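Local coordinates for protein putative oxidoreductase (Salmonella enterica subsp. enterica serovar Typhimurium, PDB 3NX4) that probably reduces acryloyl-CoA with NADPH, as an NADP-binding member of the medium-chain dehydrogenase/reductase family, at residues A[126-137]-A[263-271]; A[155-165]-A[180-191]. All blocks are in the same frame, centred on the assembly; numbering follows the deposited sequence. Where two conformers were deposited one is given.

Contact 1: A[126-137]-A[263-271]. With NAP (NADP nicotinamide-adenine-dinucleotide phosphate), chain C.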
loop_
_atom_site.group_PDB
_atom_site.type_symbol
_atom_site.label_atom_id
_atom_site.label_comp_id
_atom_site.label_asym_id
_atom_site.label_seq_id
_atom_site.Cartn_x
_atom_site.Cartn_y
_atom_site.Cartn_z
ATOM N N THR A 126 19.902 -12.374 0.676
ATOM C CA THR A 126 18.726 -11.628 1.100
ATOM C C THR A 126 18.302 -10.581 0.061
ATOM O O THR A 126 17.121 -10.384 -0.166
ATOM C CB THR A 126 18.950 -10.956 2.470
ATOM O OG1 THR A 126 18.881 -11.948 3.494
ATOM C CG2 THR A 126 17.876 -9.921 2.748
ATOM N N ALA A 127 19.267 -9.918 -0.568
ATOM C CA ALA A 127 18.962 -8.860 -1.532
ATOM C C ALA A 127 18.116 -9.396 -2.677
ATOM O O ALA A 127 17.075 -8.832 -3.012
ATOM C CB ALA A 127 20.266 -8.227 -2.085
ATOM N N GLY A 128 18.577 -10.483 -3.286
ATOM C CA GLY A 128 17.891 -11.064 -4.427
ATOM C C GLY A 128 16.573 -11.735 -4.051
ATOM O O GLY A 128 15.595 -11.665 -4.794
ATOM N N PHE A 129 16.548 -12.394 -2.899
ATOM C CA PHE A 129 15.319 -12.989 -2.387
ATOM C C PHE A 129 14.262 -11.893 -2.197
ATOM O O PHE A 129 13.114 -12.041 -2.607
ATOM C CB PHE A 129 15.637 -13.718 -1.073
ATOM C CG PHE A 129 14.433 -14.238 -0.336
ATOM C CD1 PHE A 129 13.822 -15.433 -0.717
ATOM C CD2 PHE A 129 13.958 -13.575 0.788
ATOM C CE1 PHE A 129 12.722 -15.925 -0.022
ATOM C CE2 PHE A 129 12.862 -14.073 1.505
ATOM C CZ PHE A 129 12.240 -15.243 1.092
ATOM N N THR A 130 14.678 -10.776 -1.612
ATOM C CA THR A 130 13.834 -9.593 -1.482
ATOM C C THR A 130 13.349 -9.023 -2.839
ATOM O O THR A 130 12.184 -8.653 -2.986
ATOM C CB THR A 130 14.584 -8.500 -0.702
ATOM O OG1 THR A 130 14.956 -9.013 0.583
ATOM C CG2 THR A 130 13.701 -7.263 -0.509
ATOM N N ALA A 131 14.237 -8.923 -3.817
ATOM C CA ALA A 131 13.825 -8.432 -5.132
ATOM C C ALA A 131 12.727 -9.330 -5.682
ATOM O O ALA A 131 11.757 -8.851 -6.294
ATOM C CB ALA A 131 14.992 -8.412 -6.089
HETATM N N MSE A 132 12.889 -10.640 -5.466
HETATM C CA MSE A 132 11.908 -11.597 -5.955
HETATM C C MSE A 132 10.558 -11.382 -5.253
HETATM O O MSE A 132 9.507 -11.383 -5.897
HETATM C CB MSE A 132 12.397 -13.035 -5.767
HETATM C CG MSE A 132 11.525 -14.061 -6.473
HETATM SE SE MSE A 132 11.649 -13.977 -8.442
HETATM C CE MSE A 132 9.884 -13.571 -8.759
ATOM N N LEU A 133 10.580 -11.215 -3.933
ATOM C CA LEU A 133 9.346 -10.898 -3.216
ATOM C C LEU A 133 8.686 -9.616 -3.751
ATOM O O LEU A 133 7.455 -9.529 -3.780
ATOM C CB LEU A 133 9.594 -10.783 -1.717
ATOM C CG LEU A 133 10.035 -12.084 -1.038
ATOM C CD1 LEU A 133 10.469 -11.796 0.390
ATOM C CD2 LEU A 133 8.919 -13.139 -1.071
ATOM N N CYS A 134 9.494 -8.628 -4.164
ATOM C CA CYS A 134 8.944 -7.369 -4.683
ATOM C C CYS A 134 8.294 -7.581 -6.034
ATOM O O CYS A 134 7.212 -7.081 -6.299
ATOM C CB CYS A 134 10.029 -6.297 -4.813
ATOM S SG CYS A 134 10.631 -5.674 -3.239
ATOM N N VAL A 135 8.959 -8.338 -6.894
ATOM C CA VAL A 135 8.374 -8.685 -8.179
ATOM C C VAL A 135 7.047 -9.445 -7.980
ATOM O O VAL A 135 6.061 -9.202 -8.675
ATOM C CB VAL A 135 9.369 -9.511 -9.005
ATOM C CG1 VAL A 135 8.693 -10.107 -10.227
ATOM C CG2 VAL A 135 10.579 -8.626 -9.401
HETATM N N MSE A 136 7.014 -10.352 -7.013
HETATM C CA MSE A 136 5.791 -11.111 -6.762
HETATM C C MSE A 136 4.641 -10.215 -6.267
HETATM O O MSE A 136 3.471 -10.442 -6.594
HETATM C CB MSE A 136 6.084 -12.257 -5.793
HETATM C CG MSE A 136 6.868 -13.385 -6.458
HETATM SE SE MSE A 136 7.594 -14.684 -5.155
HETATM C CE MSE A 136 5.953 -15.284 -4.338
ATOM N N ALA A 137 4.984 -9.187 -5.499
ATOM C CA ALA A 137 4.008 -8.188 -5.059
ATOM C C ALA A 137 3.396 -7.434 -6.239
ATOM O O ALA A 137 2.185 -7.215 -6.285
ATOM C CB ALA A 137 4.651 -7.211 -4.080
ATOM N N GLN A 263 2.774 -1.687 -1.192
ATOM C CA GLN A 263 2.977 -2.966 -0.530
ATOM C C GLN A 263 4.355 -3.027 0.124
ATOM O O GLN A 263 5.385 -3.002 -0.561
ATOM C CB GLN A 263 2.858 -4.112 -1.527
ATOM C CG GLN A 263 3.155 -5.483 -0.889
ATOM C CD GLN A 263 2.112 -5.869 0.164
ATOM O OE1 GLN A 263 0.932 -6.015 -0.147
ATOM N NE2 GLN A 263 2.546 -6.011 1.411
ATOM N N GLY A 264 4.379 -3.092 1.446
ATOM C CA GLY A 264 5.637 -3.277 2.148
ATOM C C GLY A 264 6.109 -4.708 1.953
ATOM O O GLY A 264 5.299 -5.641 1.893
ATOM N N VAL A 265 7.418 -4.889 1.858
ATOM C CA VAL A 265 7.991 -6.218 1.684
ATOM C C VAL A 265 9.039 -6.468 2.755
ATOM O O VAL A 265 10.035 -5.748 2.825
ATOM C CB VAL A 265 8.661 -6.349 0.307
ATOM C CG1 VAL A 265 9.456 -7.644 0.209
ATOM C CG2 VAL A 265 7.621 -6.263 -0.795
ATOM N N ASP A 266 8.799 -7.471 3.597
ATOM C CA ASP A 266 9.777 -7.910 4.595
ATOM C C ASP A 266 10.337 -9.265 4.187
ATOM O O ASP A 266 9.579 -10.174 3.863
ATOM C CB ASP A 266 9.115 -8.062 5.972
ATOM C CG ASP A 266 9.974 -8.877 6.942
ATOM O OD1 ASP A 266 11.090 -8.425 7.251
ATOM O OD2 ASP A 266 9.542 -9.963 7.394
ATOM N N SER A 267 11.655 -9.413 4.219
ATOM C CA SER A 267 12.283 -10.686 3.867
ATOM C C SER A 267 12.580 -11.534 5.101
ATOM O O SER A 267 12.793 -12.742 4.998
ATOM C CB SER A 267 13.600 -10.439 3.140
ATOM O OG SER A 267 14.549 -9.882 4.034
ATOM N N VAL A 268 12.612 -10.896 6.262
ATOM C CA VAL A 268 13.109 -11.549 7.464
ATOM C C VAL A 268 12.244 -12.721 7.904
ATOM O O VAL A 268 12.756 -13.810 8.181
ATOM C CB VAL A 268 13.194 -10.563 8.632
ATOM C CG1 VAL A 268 13.666 -11.277 9.894
ATOM C CG2 VAL A 268 14.112 -9.399 8.275
HETATM N N MSE A 269 10.934 -12.491 7.936
HETATM C CA MSE A 269 9.995 -13.441 8.513
HETATM C C MSE A 269 9.052 -14.058 7.481
HETATM O O MSE A 269 7.993 -14.563 7.831
HETATM C CB MSE A 269 9.178 -12.752 9.603
HETATM C CG MSE A 269 10.008 -12.031 10.658
HETATM SE SE MSE A 269 8.936 -11.651 12.259
HETATM C CE MSE A 269 8.258 -13.446 12.607
ATOM N N THR A 270 9.437 -14.010 6.215
ATOM C CA THR A 270 8.624 -14.577 5.141
ATOM C C THR A 270 8.241 -16.029 5.444
ATOM O O THR A 270 9.114 -16.869 5.644
ATOM C CB THR A 270 9.413 -14.517 3.815
ATOM O OG1 THR A 270 9.913 -13.191 3.641
ATOM C CG2 THR A 270 8.542 -14.879 2.627
ATOM N N PRO A 271 6.929 -16.332 5.484
ATOM C CA PRO A 271 6.506 -17.705 5.827
ATOM C C PRO A 271 6.983 -18.746 4.801
ATOM O O PRO A 271 7.273 -18.401 3.647
ATOM C CB PRO A 271 4.972 -17.613 5.869
ATOM C CG PRO A 271 4.628 -16.381 5.123
ATOM C CD PRO A 271 5.786 -15.429 5.279
HETATM P PA NAP C . 22.624 -1.514 -1.552
HETATM O O1A NAP C . 23.283 -2.563 -2.348
HETATM O O2A NAP C . 23.479 -0.638 -0.735
HETATM O O5B NAP C . 21.655 -0.648 -2.481
HETATM C C5B NAP C . 21.175 0.578 -2.005
HETATM C C4B NAP C . 21.208 1.515 -3.204
HETATM O O4B NAP C . 20.542 2.700 -2.867
HETATM C C3B NAP C . 22.633 1.909 -3.600
HETATM O O3B NAP C . 23.136 1.037 -4.594
HETATM C C2B NAP C . 22.452 3.308 -4.156
HETATM O O2B NAP C . 22.132 3.175 -5.521
HETATM C C1B NAP C . 21.210 3.815 -3.443
HETATM N N9A NAP C . 21.542 4.739 -2.350
HETATM C C8A NAP C . 22.502 4.579 -1.381
HETATM N N7A NAP C . 22.449 5.654 -0.557
HETATM C C5A NAP C . 21.467 6.478 -0.977
HETATM C C6A NAP C . 20.995 7.698 -0.510
HETATM N N6A NAP C . 21.530 8.277 0.558
HETATM N N1A NAP C . 19.955 8.308 -1.165
HETATM C C2A NAP C . 19.390 7.721 -2.278
HETATM N N3A NAP C . 19.866 6.513 -2.745
HETATM C C4A NAP C . 20.889 5.909 -2.103
HETATM O O3 NAP C . 21.571 -2.199 -0.534
HETATM P PN NAP C . 20.696 -3.529 -0.713
HETATM O O1N NAP C . 21.344 -4.668 -0.024
HETATM O O2N NAP C . 20.377 -3.638 -2.154
HETATM O O5D NAP C . 19.393 -3.067 0.115
HETATM C C5D NAP C . 18.646 -1.973 -0.361
HETATM C C4D NAP C . 17.713 -1.479 0.733
HETATM O O4D NAP C . 16.770 -2.490 0.997
HETATM C C3D NAP C . 18.453 -1.232 2.037
HETATM O O3D NAP C . 17.878 -0.119 2.687
HETATM C C2D NAP C . 18.196 -2.480 2.849
HETATM O O2D NAP C . 18.191 -2.208 4.229
HETATM C C1D NAP C . 16.808 -2.844 2.363
HETATM N N1N NAP C . 16.476 -4.268 2.496
HETATM C C2N NAP C . 15.420 -4.605 3.294
HETATM C C3N NAP C . 15.030 -5.932 3.451
HETATM C C7N NAP C . 13.611 -6.179 3.882
HETATM O O7N NAP C . 13.299 -7.298 4.671
HETATM N N7N NAP C . 12.676 -5.317 3.499
HETATM C C4N NAP C . 15.737 -6.927 2.775
HETATM C C5N NAP C . 16.817 -6.569 1.955
HETATM C C6N NAP C . 17.169 -5.228 1.816
HETATM P P2B NAP C . 22.640 4.272 -6.602
HETATM O O1X NAP C . 22.445 3.665 -7.964
HETATM O O2X NAP C . 21.811 5.527 -6.476
HETATM O O3X NAP C . 24.094 4.554 -6.331
HETATM O O HOH W 1 16.651 -11.464 5.335
#
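Q263 meets the far end of helix 118-140, where its CG lies 3.9 Å from CB of A137. Beyond CG the side chain bends at chi2. Its NE2 turns back in plane to G264 O, and OE1 bonds R261 of the second subunit. V265 comes next and packs against two helix side chains. Its CG1 is 3.7 Å from CB of L133, while CG2 faces SG of C134. The carbonyl of V265 is used by the cofactor: NAP N7N donates to V265 O at 2.8 Å. This segment leaves strand 261-264, at the end of the six-stranded parallel Rossmann sheet. Q263 continues that sheet by antiparallel pairing with the second subunit. Past the strand, D266 points away from the helix. OD1 closes an Asx turn with V268 N. OD2 accepts from M269 N and is hydrogen-bonded to Y233 of the second subunit. S267 completes the grip on the carboxamide. S267 N donates to NAP O7N at 2.7 Å, nearly straight at 170°. S267 OG sits between its own N and carbonyl carbon (chi1 68°) and gives the same oxygen a second bond of 2.9 Å. A water donates to both S267 OG and T126 OG1, the latter also tied to D64. On the helix side, T130 OG1 is 3.2 Å from CB of S267. The same OG1 is 3.1 Å from NAP C4N, the hydride-carrying carbon of the nicotinamide. It is held by its own bond to T126 O, from above that carbonyl plane. T270 then meets the helix again. Its OG1 lies 3.6 Å from CD1 of L133, the two side chains reaching toward each other. CB of T270 and CB of S267 both lie at the edge of the F129 ring, which also stacks with W279.

Contact 2: A[155-165]-A[180-191]. With NAP (NADP nicotinamide-adenine-dinucleotide phosphate), chain C.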
loop_
_atom_site.group_PDB
_atom_site.type_symbol
_atom_site.label_atom_id
_atom_site.label_comp_id
_atom_site.label_asym_id
_atom_site.label_seq_id
_atom_site.Cartn_x
_atom_site.Cartn_y
_atom_site.Cartn_z
ATOM N N ALA A 155 18.984 1.467 -7.956
ATOM C CA ALA A 155 19.026 0.388 -8.945
ATOM C C ALA A 155 20.339 -0.390 -9.056
ATOM O O ALA A 155 20.335 -1.562 -9.450
ATOM C CB ALA A 155 18.629 0.934 -10.319
ATOM N N SER A 156 21.458 0.261 -8.757
ATOM C CA SER A 156 22.757 -0.386 -8.933
ATOM C C SER A 156 23.142 -1.255 -7.730
ATOM O O SER A 156 24.173 -1.927 -7.758
ATOM C CB SER A 156 23.844 0.663 -9.183
ATOM O OG SER A 156 24.046 1.452 -8.027
ATOM N N GLY A 157 22.325 -1.229 -6.676
ATOM C CA GLY A 157 22.608 -1.992 -5.465
ATOM C C GLY A 157 22.233 -3.464 -5.583
ATOM O O GLY A 157 21.931 -3.949 -6.671
ATOM N N GLY A 158 22.265 -4.184 -4.464
ATOM C CA GLY A 158 21.944 -5.603 -4.474
ATOM C C GLY A 158 20.510 -5.960 -4.845
ATOM O O GLY A 158 20.260 -6.783 -5.740
ATOM N N VAL A 159 19.554 -5.376 -4.134
ATOM C CA VAL A 159 18.144 -5.630 -4.447
ATOM C C VAL A 159 17.833 -5.067 -5.847
ATOM O O VAL A 159 17.204 -5.724 -6.693
ATOM C CB VAL A 159 17.212 -4.959 -3.400
ATOM C CG1 VAL A 159 15.741 -5.049 -3.841
ATOM C CG2 VAL A 159 17.387 -5.599 -2.004
ATOM N N GLY A 160 18.296 -3.847 -6.097
ATOM C CA GLY A 160 18.031 -3.177 -7.363
ATOM C C GLY A 160 18.563 -3.918 -8.576
ATOM O O GLY A 160 17.877 -4.042 -9.583
ATOM N N SER A 161 19.788 -4.429 -8.492
ATOM C CA SER A 161 20.362 -5.156 -9.619
ATOM C C SER A 161 19.525 -6.389 -9.935
ATOM O O SER A 161 19.226 -6.671 -11.101
ATOM C CB SER A 161 21.811 -5.587 -9.316
ATOM O OG SER A 161 22.666 -4.461 -9.232
ATOM N N THR A 162 19.160 -7.129 -8.892
ATOM C CA THR A 162 18.386 -8.355 -9.079
ATOM C C THR A 162 17.023 -8.005 -9.674
ATOM O O THR A 162 16.538 -8.666 -10.595
ATOM C CB THR A 162 18.198 -9.131 -7.755
ATOM O OG1 THR A 162 19.437 -9.183 -7.036
ATOM C CG2 THR A 162 17.722 -10.562 -8.036
ATOM N N ALA A 163 16.417 -6.949 -9.145
ATOM C CA ALA A 163 15.096 -6.504 -9.608
ATOM C C ALA A 163 15.106 -6.164 -11.101
ATOM O O ALA A 163 14.199 -6.538 -11.851
ATOM C CB ALA A 163 14.643 -5.293 -8.800
ATOM N N VAL A 164 16.136 -5.438 -11.525
ATOM C CA VAL A 164 16.244 -5.021 -12.928
ATOM C C VAL A 164 16.349 -6.279 -13.801
ATOM O O VAL A 164 15.644 -6.415 -14.806
ATOM C CB VAL A 164 17.470 -4.099 -13.135
ATOM C CG1 VAL A 164 17.804 -3.919 -14.643
ATOM C CG2 VAL A 164 17.255 -2.734 -12.434
ATOM N N ALA A 165 17.198 -7.214 -13.378
ATOM C CA ALA A 165 17.440 -8.447 -14.129
ATOM C C ALA A 165 16.187 -9.315 -14.225
ATOM O O ALA A 165 15.892 -9.870 -15.281
ATOM C CB ALA A 165 18.583 -9.245 -13.501
ATOM N N ARG A 180 24.402 7.749 -9.294
ATOM C CA ARG A 180 25.793 7.669 -9.747
ATOM C C ARG A 180 25.905 7.415 -11.245
ATOM O O ARG A 180 25.509 6.362 -11.736
ATOM C CB ARG A 180 26.547 6.565 -8.988
ATOM C CG ARG A 180 26.672 6.784 -7.481
ATOM C CD ARG A 180 27.455 5.639 -6.817
ATOM N NE ARG A 180 26.709 4.380 -6.850
ATOM C CZ ARG A 180 27.262 3.168 -6.780
ATOM N NH1 ARG A 180 28.582 3.032 -6.686
ATOM N NH2 ARG A 180 26.494 2.087 -6.822
ATOM N N GLU A 181 26.473 8.374 -11.968
ATOM C CA GLU A 181 26.672 8.222 -13.397
ATOM C C GLU A 181 27.548 6.998 -13.749
ATOM O O GLU A 181 27.453 6.439 -14.840
ATOM C CB GLU A 181 27.326 9.487 -13.947
ATOM C CG GLU A 181 27.344 9.551 -15.445
ATOM C CD GLU A 181 26.000 9.948 -15.994
ATOM O OE1 GLU A 181 25.193 10.493 -15.213
ATOM O OE2 GLU A 181 25.748 9.713 -17.195
ATOM N N SER A 182 28.399 6.583 -12.825
ATOM C CA SER A 182 29.339 5.506 -13.114
ATOM C C SER A 182 28.670 4.135 -13.242
ATOM O O SER A 182 29.277 3.185 -13.748
ATOM C CB SER A 182 30.436 5.456 -12.053
ATOM O OG SER A 182 29.908 5.133 -10.780
ATOM N N THR A 183 27.425 4.030 -12.780
ATOM C CA THR A 183 26.716 2.751 -12.790
ATOM C C THR A 183 25.903 2.546 -14.067
ATOM O O THR A 183 25.302 1.490 -14.255
ATOM C CB THR A 183 25.689 2.659 -11.632
ATOM O OG1 THR A 183 24.647 3.615 -11.865
ATOM C CG2 THR A 183 26.344 2.942 -10.293
ATOM N N HIS A 184 25.852 3.551 -14.937
ATOM C CA HIS A 184 24.902 3.483 -16.055
ATOM C C HIS A 184 25.132 2.324 -17.025
ATOM O O HIS A 184 24.173 1.678 -17.455
ATOM C CB HIS A 184 24.803 4.824 -16.795
ATOM C CG HIS A 184 24.121 5.890 -15.994
ATOM N ND1 HIS A 184 23.541 7.003 -16.566
ATOM C CD2 HIS A 184 23.918 6.003 -14.660
ATOM C CE1 HIS A 184 23.015 7.759 -15.619
ATOM N NE2 HIS A 184 23.233 7.177 -14.453
ATOM N N GLY A 185 26.389 2.067 -17.378
ATOM C CA GLY A 185 26.699 0.964 -18.270
ATOM C C GLY A 185 26.327 -0.373 -17.643
ATOM O O GLY A 185 25.811 -1.277 -18.302
ATOM N N TYR A 186 26.596 -0.500 -16.351
ATOM C CA TYR A 186 26.288 -1.716 -15.626
ATOM C C TYR A 186 24.766 -1.934 -15.626
ATOM O O TYR A 186 24.293 -3.043 -15.869
ATOM C CB TYR A 186 26.854 -1.614 -14.207
ATOM C CG TYR A 186 26.317 -2.629 -13.222
ATOM C CD1 TYR A 186 26.757 -3.952 -13.240
ATOM C CD2 TYR A 186 25.396 -2.260 -12.249
ATOM C CE1 TYR A 186 26.273 -4.883 -12.324
ATOM C CE2 TYR A 186 24.897 -3.189 -11.335
ATOM C CZ TYR A 186 25.342 -4.490 -11.377
ATOM O OH TYR A 186 24.855 -5.398 -10.461
ATOM N N LEU A 187 24.002 -0.871 -15.388
ATOM C CA LEU A 187 22.536 -0.985 -15.347
ATOM C C LEU A 187 21.970 -1.359 -16.714
ATOM O O LEU A 187 21.054 -2.184 -16.814
ATOM C CB LEU A 187 21.893 0.318 -14.846
ATOM C CG LEU A 187 22.151 0.661 -13.379
ATOM C CD1 LEU A 187 21.677 2.069 -13.060
ATOM C CD2 LEU A 187 21.496 -0.370 -12.449
ATOM N N LYS A 188 22.520 -0.760 -17.770
ATOM C CA LYS A 188 22.129 -1.128 -19.125
ATOM C C LYS A 188 22.392 -2.613 -19.385
ATOM O O LYS A 188 21.568 -3.300 -19.996
ATOM C CB LYS A 188 22.849 -0.258 -20.168
ATOM C CG LYS A 188 22.352 1.197 -20.192
ATOM C CD LYS A 188 23.188 2.063 -21.149
ATOM C CE LYS A 188 22.901 3.566 -20.997
ATOM N NZ LYS A 188 21.529 3.962 -21.438
ATOM N N SER A 189 23.522 -3.116 -18.899
ATOM C CA SER A 189 23.871 -4.514 -19.152
ATOM C C SER A 189 22.943 -5.482 -18.398
ATOM O O SER A 189 22.727 -6.612 -18.836
ATOM C CB SER A 189 25.339 -4.796 -18.812
ATOM O OG SER A 189 25.529 -4.880 -17.410
ATOM N N LEU A 190 22.403 -5.037 -17.266
ATOM C CA LEU A 190 21.432 -5.830 -16.506
ATOM C C LEU A 190 20.062 -5.881 -17.185
ATOM O O LEU A 190 19.239 -6.761 -16.890
ATOM C CB LEU A 190 21.277 -5.281 -15.092
ATOM C CG LEU A 190 22.420 -5.494 -14.105
ATOM C CD1 LEU A 190 22.122 -4.741 -12.818
ATOM C CD2 LEU A 190 22.601 -6.970 -13.824
ATOM N N GLY A 191 19.822 -4.928 -18.082
ATOM C CA GLY A 191 18.590 -4.888 -18.855
ATOM C C GLY A 191 17.750 -3.628 -18.693
ATOM O O GLY A 191 16.639 -3.553 -19.225
HETATM P PA NAP C . 22.624 -1.514 -1.552
HETATM O O1A NAP C . 23.283 -2.563 -2.348
HETATM O O2A NAP C . 23.479 -0.638 -0.735
HETATM O O5B NAP C . 21.655 -0.648 -2.481
HETATM C C5B NAP C . 21.175 0.578 -2.005
HETATM C C4B NAP C . 21.208 1.515 -3.204
HETATM O O4B NAP C . 20.542 2.700 -2.867
HETATM C C3B NAP C . 22.633 1.909 -3.600
HETATM O O3B NAP C . 23.136 1.037 -4.594
HETATM C C2B NAP C . 22.452 3.308 -4.156
HETATM O O2B NAP C . 22.132 3.175 -5.521
HETATM C C1B NAP C . 21.210 3.815 -3.443
HETATM N N9A NAP C . 21.542 4.739 -2.350
HETATM C C8A NAP C . 22.502 4.579 -1.381
HETATM N N7A NAP C . 22.449 5.654 -0.557
HETATM C C5A NAP C . 21.467 6.478 -0.977
HETATM C C6A NAP C . 20.995 7.698 -0.510
HETATM N N6A NAP C . 21.530 8.277 0.558
HETATM N N1A NAP C . 19.955 8.308 -1.165
HETATM C C2A NAP C . 19.390 7.721 -2.278
HETATM N N3A NAP C . 19.866 6.513 -2.745
HETATM C C4A NAP C . 20.889 5.909 -2.103
HETATM O O3 NAP C . 21.571 -2.199 -0.534
HETATM P PN NAP C . 20.696 -3.529 -0.713
HETATM O O1N NAP C . 21.344 -4.668 -0.024
HETATM O O2N NAP C . 20.377 -3.638 -2.154
HETATM O O5D NAP C . 19.393 -3.067 0.115
HETATM C C5D NAP C . 18.646 -1.973 -0.361
HETATM C C4D NAP C . 17.713 -1.479 0.733
HETATM O O4D NAP C . 16.770 -2.490 0.997
HETATM C C3D NAP C . 18.453 -1.232 2.037
HETATM O O3D NAP C . 17.878 -0.119 2.687
HETATM C C2D NAP C . 18.196 -2.480 2.849
HETATM O O2D NAP C . 18.191 -2.208 4.229
HETATM C C1D NAP C . 16.808 -2.844 2.363
HETATM N N1N NAP C . 16.476 -4.268 2.496
HETATM C C2N NAP C . 15.420 -4.605 3.294
HETATM C C3N NAP C . 15.030 -5.932 3.451
HETATM C C7N NAP C . 13.611 -6.179 3.882
HETATM O O7N NAP C . 13.299 -7.298 4.671
HETATM N N7N NAP C . 12.676 -5.317 3.499
HETATM C C4N NAP C . 15.737 -6.927 2.775
HETATM C C5N NAP C . 16.817 -6.569 1.955
HETATM C C6N NAP C . 17.169 -5.228 1.816
HETATM P P2B NAP C . 22.640 4.272 -6.602
HETATM O O1X NAP C . 22.445 3.665 -7.964
HETATM O O2X NAP C . 21.811 5.527 -6.476
HETATM O O3X NAP C . 24.094 4.554 -6.331
#
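The Y186 ring has S161 OG at its edge, in plane, and CG of L190 over one face. The Y186 hydroxyl donates to S161 OG at 2.7 Å. The R180 guanidinium has CG2 of T183 over one face. At its edge lie NAP O3X and S156 OG. Segment 155-165 lies in a Rossmann beta-alpha-beta unit, and 180-191 comes straight after its second strand, 174-178. Residues 155-157 form the turn after strand 150-152, and the glycine-rich stretch runs on into the first turn of helix 158-169. The guanidinium and the turn together hold the 2'-phosphate that distinguishes NADP from NAD. R180 NE donates to NAP O3X at 2.7 Å. R180 NH2 reaches S156 OG at 2.8 Å, tilted 22° from the guanidinium plane, and has a second partner in V315 O. S156 OG in turn donates to NAP O1X at 2.7 Å. This OG stands between the backbone N and the carbonyl carbon (chi1 67°), which brings it to both the arginine and the phosphate. G158 N and V159 N each bond one oxygen of the pyrophosphate, with V159 N 2.8 Å from NAP O2N. S161 OG donates to G157 O. Helices 158-165 and 184-190 run 39° apart, with axes 9.5 Å from each other at closest approach. L187 packs beside the turn, its CD2 3.4 Å from A155 O. Toward the C-terminal ends of the two helical segments, V164 and L190 cross at about a right angle, with V164 CG1 3.8 Å from L190 CB.

Both contacts hold the same NADP, at different places along it. Contact 1 takes the nicotinamide end, and contact 2 takes the pyrophosphate and the 2'-phosphate. Their centres are about 18 Å apart. They still touch directly, through helices 118-140 and 158-169. A127 O lies 3.4 Å from V159 CG2, and A131 CB lies 3.5 Å from V159 O. G128 CA is 3.6 Å from T162 OG1. V159 thus packs on the helix of contact 1 while its backbone N serves the cofactor. In sequence, both segments of contact 2 fall between the two segments of contact 1. C240 O and L242 N are also hydrogen-bonded to the cofactor.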